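Local coordinates for ribulose bisphosphate carboxylase (Pyrococcus horikoshii, PDB 2D69), which probably catalyses the addition of carbon dioxide and water to ribulose 1,5-bisphosphate, giving two molecules of 3-phosphoglycerate in an archaeal AMP degradation pathway, at residues 4-14 against 47-58. Numbering follows the deposited sequence.
Sequences LRMKVEWYLDF and ASESSIGTWTTL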
loop_
_atom_site.group_PDB
_atom_site.type_symbol
_atom_site.label_atom_id
_atom_site.label_comp_id
_atom_site.label_asym_id
_atom_site.label_seq_id
_atom_site.Cartn_x
_atom_site.Cartn_y
_atom_site.Cartn_z
ATOM N N LEU A 4 47.294 -28.386 -23.576
ATOM C CA LEU A 4 45.896 -28.112 -23.303
ATOM C C LEU A 4 45.134 -29.403 -23.117
ATOM O O LEU A 4 45.554 -30.460 -23.543
ATOM C CB LEU A 4 45.279 -27.337 -24.462
ATOM C CG LEU A 4 45.946 -25.995 -24.810
ATOM C CD1 LEU A 4 45.418 -25.521 -26.156
ATOM C CD2 LEU A 4 45.642 -24.982 -23.696
ATOM N N ARG A 5 43.970 -29.281 -22.518
ATOM C CA ARG A 5 43.157 -30.412 -22.160
ATOM C C ARG A 5 41.791 -30.237 -22.846
ATOM O O ARG A 5 41.053 -29.299 -22.524
ATOM C CB ARG A 5 43.029 -30.464 -20.617
ATOM C CG ARG A 5 44.380 -30.789 -19.923
ATOM C CD ARG A 5 44.502 -30.609 -18.379
ATOM N NE ARG A 5 43.315 -30.104 -17.663
ATOM C CZ ARG A 5 43.211 -30.071 -16.322
ATOM N NH1 ARG A 5 44.211 -30.509 -15.537
ATOM N NH2 ARG A 5 42.114 -29.586 -15.758
ATOM N N MET A 6 41.517 -31.090 -23.837
ATOM C CA MET A 6 40.170 -31.269 -24.390
ATOM C C MET A 6 39.354 -32.181 -23.446
ATOM O O MET A 6 39.672 -33.328 -23.230
ATOM C CB MET A 6 40.258 -31.818 -25.833
ATOM C CG MET A 6 38.977 -31.626 -26.703
ATOM S SD MET A 6 38.658 -29.896 -27.348
ATOM C CE MET A 6 38.282 -30.291 -29.162
ATOM N N LYS A 7 38.302 -31.640 -22.853
ATOM C CA LYS A 7 37.484 -32.402 -21.944
ATOM C C LYS A 7 36.419 -33.131 -22.755
ATOM O O LYS A 7 35.770 -32.534 -23.606
ATOM C CB LYS A 7 36.864 -31.474 -20.891
ATOM C CG LYS A 7 37.929 -30.770 -20.018
ATOM C CD LYS A 7 38.327 -29.422 -20.606
ATOM C CE LYS A 7 39.447 -28.822 -19.873
ATOM N NZ LYS A 7 39.884 -27.618 -20.593
ATOM N N VAL A 8 36.255 -34.424 -22.504
ATOM C CA VAL A 8 35.326 -35.264 -23.256
ATOM C C VAL A 8 34.450 -35.929 -22.228
ATOM O O VAL A 8 34.904 -36.297 -21.153
ATOM C CB VAL A 8 36.069 -36.299 -24.141
ATOM C CG1 VAL A 8 35.087 -37.154 -24.978
ATOM C CG2 VAL A 8 37.035 -35.581 -25.052
ATOM N N GLU A 9 33.165 -35.967 -22.497
ATOM C CA GLU A 9 32.224 -36.659 -21.637
ATOM C C GLU A 9 31.326 -37.420 -22.588
ATOM O O GLU A 9 30.952 -36.896 -23.641
ATOM C CB GLU A 9 31.461 -35.658 -20.789
ATOM C CG GLU A 9 30.482 -36.293 -19.822
ATOM C CD GLU A 9 31.174 -37.038 -18.707
ATOM O OE1 GLU A 9 31.691 -38.137 -18.979
ATOM O OE2 GLU A 9 31.185 -36.523 -17.561
ATOM N N TRP A 10 31.041 -38.675 -22.267
ATOM C CA TRP A 10 30.309 -39.560 -23.174
ATOM C C TRP A 10 29.258 -40.362 -22.409
ATOM O O TRP A 10 29.324 -40.474 -21.187
ATOM C CB TRP A 10 31.277 -40.468 -23.935
ATOM C CG TRP A 10 31.978 -41.488 -23.079
ATOM C CD1 TRP A 10 31.724 -42.831 -23.033
ATOM C CD2 TRP A 10 33.041 -41.258 -22.129
ATOM N NE1 TRP A 10 32.555 -43.454 -22.125
ATOM C CE2 TRP A 10 33.377 -42.517 -21.555
ATOM C CE3 TRP A 10 33.756 -40.124 -21.711
ATOM C CZ2 TRP A 10 34.382 -42.665 -20.581
ATOM C CZ3 TRP A 10 34.746 -40.274 -20.737
ATOM C CH2 TRP A 10 35.051 -41.541 -20.187
ATOM N N TYR A 11 28.290 -40.918 -23.130
ATOM C CA TYR A 11 27.102 -41.516 -22.495
ATOM C C TYR A 11 27.444 -42.655 -21.514
ATOM O O TYR A 11 26.910 -42.715 -20.426
ATOM C CB TYR A 11 26.084 -41.977 -23.558
ATOM C CG TYR A 11 25.631 -40.865 -24.483
ATOM C CD1 TYR A 11 25.815 -40.969 -25.858
ATOM C CD2 TYR A 11 25.061 -39.695 -23.982
ATOM C CE1 TYR A 11 25.405 -39.937 -26.732
ATOM C CE2 TYR A 11 24.653 -38.651 -24.846
ATOM C CZ TYR A 11 24.841 -38.783 -26.218
ATOM O OH TYR A 11 24.465 -37.788 -27.104
ATOM N N LEU A 12 28.390 -43.502 -21.865
ATOM C CA LEU A 12 28.685 -44.677 -21.054
ATOM C C LEU A 12 29.394 -44.278 -19.752
ATOM O O LEU A 12 29.431 -45.059 -18.780
ATOM C CB LEU A 12 29.537 -45.673 -21.851
ATOM C CG LEU A 12 28.977 -46.376 -23.101
ATOM C CD1 LEU A 12 30.024 -47.277 -23.776
ATOM C CD2 LEU A 12 27.766 -47.193 -22.763
ATOM N N ASP A 13 29.929 -43.058 -19.698
ATOM C CA ASP A 13 30.565 -42.602 -18.479
ATOM C C ASP A 13 29.554 -42.359 -17.362
ATOM O O ASP A 13 29.902 -42.318 -16.183
ATOM C CB ASP A 13 31.341 -41.330 -18.712
ATOM C CG ASP A 13 32.334 -41.060 -17.594
ATOM O OD1 ASP A 13 32.520 -39.878 -17.251
ATOM O OD2 ASP A 13 32.962 -41.981 -17.002
ATOM N N PHE A 14 28.298 -42.222 -17.764
ATOM C CA PHE A 14 27.193 -42.099 -16.826
ATOM C C PHE A 14 26.665 -43.447 -16.287
ATOM O O PHE A 14 25.781 -43.475 -15.425
ATOM C CB PHE A 14 26.086 -41.312 -17.497
ATOM C CG PHE A 14 26.437 -39.878 -17.746
ATOM C CD1 PHE A 14 26.026 -38.891 -16.876
ATOM C CD2 PHE A 14 27.126 -39.508 -18.860
ATOM C CE1 PHE A 14 26.304 -37.583 -17.137
ATOM C CE2 PHE A 14 27.438 -38.206 -19.093
ATOM C CZ PHE A 14 27.044 -37.246 -18.229
ATOM N N ALA A 47 20.731 -40.571 -18.361
ATOM C CA ALA A 47 21.413 -40.022 -17.159
ATOM C C ALA A 47 22.071 -38.679 -17.509
ATOM O O ALA A 47 22.053 -37.673 -16.760
ATOM C CB ALA A 47 22.439 -41.044 -16.656
ATOM N N SER A 48 22.639 -38.685 -18.696
ATOM C CA SER A 48 23.306 -37.537 -19.273
ATOM C C SER A 48 22.383 -36.316 -19.492
ATOM O O SER A 48 22.652 -35.198 -19.032
ATOM C CB SER A 48 23.852 -37.972 -20.631
ATOM O OG SER A 48 24.504 -36.891 -21.151
ATOM N N GLU A 49 21.290 -36.541 -20.203
ATOM C CA GLU A 49 20.418 -35.481 -20.608
ATOM C C GLU A 49 19.631 -34.969 -19.375
ATOM O O GLU A 49 19.232 -33.809 -19.330
ATOM C CB GLU A 49 19.528 -35.962 -21.741
ATOM C CG GLU A 49 18.620 -34.901 -22.347
ATOM C CD GLU A 49 19.369 -33.852 -23.163
ATOM O OE1 GLU A 49 20.535 -34.136 -23.597
ATOM O OE2 GLU A 49 18.780 -32.748 -23.351
ATOM N N SER A 50 19.444 -35.815 -18.367
ATOM C CA SER A 50 18.802 -35.367 -17.134
ATOM C C SER A 50 19.808 -34.771 -16.137
ATOM O O SER A 50 19.444 -34.419 -15.057
ATOM C CB SER A 50 17.986 -36.482 -16.477
ATOM O OG SER A 50 18.675 -37.719 -16.339
ATOM N N SER A 51 21.082 -34.693 -16.489
ATOM C CA SER A 51 22.078 -34.142 -15.576
ATOM C C SER A 51 22.934 -33.120 -16.312
ATOM O O SER A 51 22.404 -32.094 -16.647
ATOM C CB SER A 51 22.904 -35.258 -14.883
ATOM O OG SER A 51 23.794 -35.935 -15.763
ATOM N N ILE A 52 24.202 -33.403 -16.599
ATOM C CA ILE A 52 25.134 -32.411 -17.123
ATOM C C ILE A 52 25.308 -32.476 -18.629
ATOM O O ILE A 52 25.976 -31.618 -19.226
ATOM C CB ILE A 52 26.532 -32.532 -16.441
ATOM C CG1 ILE A 52 27.210 -33.883 -16.697
ATOM C CG2 ILE A 52 26.465 -32.349 -14.968
ATOM C CD1 ILE A 52 28.691 -33.869 -16.426
ATOM N N GLY A 53 24.826 -33.542 -19.257
ATOM C CA GLY A 53 24.893 -33.634 -20.702
ATOM C C GLY A 53 26.247 -34.172 -21.066
ATOM O O GLY A 53 27.024 -34.510 -20.184
ATOM N N THR A 54 26.510 -34.279 -22.355
ATOM C CA THR A 54 27.840 -34.660 -22.866
ATOM C C THR A 54 28.344 -33.561 -23.763
ATOM O O THR A 54 27.584 -32.670 -24.199
ATOM C CB THR A 54 27.846 -35.943 -23.704
ATOM O OG1 THR A 54 26.942 -35.804 -24.788
ATOM C CG2 THR A 54 27.337 -37.168 -22.955
ATOM N N TRP A 55 29.634 -33.631 -24.049
ATOM C CA TRP A 55 30.322 -32.521 -24.685
ATOM C C TRP A 55 31.783 -32.842 -24.970
ATOM O O TRP A 55 32.365 -33.776 -24.418
ATOM C CB TRP A 55 30.275 -31.291 -23.770
ATOM C CG TRP A 55 30.251 -31.672 -22.330
ATOM C CD1 TRP A 55 29.136 -31.836 -21.515
ATOM C CD2 TRP A 55 31.372 -31.950 -21.512
ATOM N NE1 TRP A 55 29.528 -32.207 -20.245
ATOM C CE2 TRP A 55 30.889 -32.294 -20.220
ATOM C CE3 TRP A 55 32.732 -31.989 -21.734
ATOM C CZ2 TRP A 55 31.726 -32.642 -19.188
ATOM C CZ3 TRP A 55 33.543 -32.341 -20.720
ATOM C CH2 TRP A 55 33.045 -32.644 -19.451
ATOM N N THR A 56 32.324 -31.986 -25.821
ATOM C CA THR A 56 33.718 -31.945 -26.226
ATOM C C THR A 56 34.044 -30.456 -26.211
ATOM O O THR A 56 33.388 -29.658 -26.908
ATOM C CB THR A 56 33.774 -32.485 -27.620
ATOM O OG1 THR A 56 33.389 -33.868 -27.579
ATOM C CG2 THR A 56 35.170 -32.461 -28.198
ATOM N N THR A 57 35.005 -30.063 -25.384
ATOM C CA THR A 57 35.402 -28.665 -25.339
ATOM C C THR A 57 36.773 -28.437 -24.724
ATOM O O THR A 57 37.143 -29.090 -23.744
ATOM C CB THR A 57 34.347 -27.821 -24.614
ATOM O OG1 THR A 57 34.710 -26.434 -24.690
ATOM C CG2 THR A 57 34.273 -28.133 -23.086
ATOM N N LEU A 58 37.492 -27.477 -25.287
ATOM C CA LEU A 58 38.717 -26.959 -24.661
ATOM C C LEU A 58 38.451 -26.149 -23.401
ATOM O O LEU A 58 39.351 -25.960 -22.574
ATOM C CB LEU A 58 39.461 -26.026 -25.611
ATOM C CG LEU A 58 40.402 -26.523 -26.674
ATOM C CD1 LEU A 58 40.921 -25.287 -27.444
ATOM C CD2 LEU A 58 41.576 -27.388 -26.129
HETATM O O HOH W 1 31.281 -36.385 -26.443
#
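Lys7 NZ donates to Leu58 O at 2.6 Å, approaching from above that carbonyl's plane, and also to Arg5 O at 2.8 Å. Its chain, bent at chi2 (92°), folds back past the start of strand 7-9, beside the end of strand 55-57, where a long, flexible amine suits two carbonyls, one from its own segment and one from the segment opposite. The same residue forms the antiparallel hydrogen-bonded pair with Thr57: Lys7 N to Thr57 O is 2.9 Å, and Thr57 N returns a bond to Lys7 O. Thr57 OG1 instead bonds Met376 O of the second subunit. Farther along, Glu9 N reaches Trp55 O at 3.0 Å.

Trp55 offers a broad surface to the aliphatic parts of Glu9 and Lys7: Glu9 CB sits over the face of its six-membered ring in a CH-pi contact, 3.5 Å from the centroid, while Lys7 CB meets its edge. An alanine in place of Lys7 would probably leave Leu58 O and Arg5 O without their shared donor. Beyond the strands, the flat Phe14 ring lies against the end of helix 39-49, with Ser48 CA over one face and Ile52 CG1 at its edge, 3.7 Å from CZ. Small Ala47 lets its CB come within 3.8 Å of Phe14 CB.

Thus backbone bonds and a lysine clasp make a two-stranded antiparallel ribbon, while aromatic packing of Phe14 joins it to the end of helix 39-49; Trp55 also packs on Pro161 of the second subunit, making the ribbon part of the subunit interface.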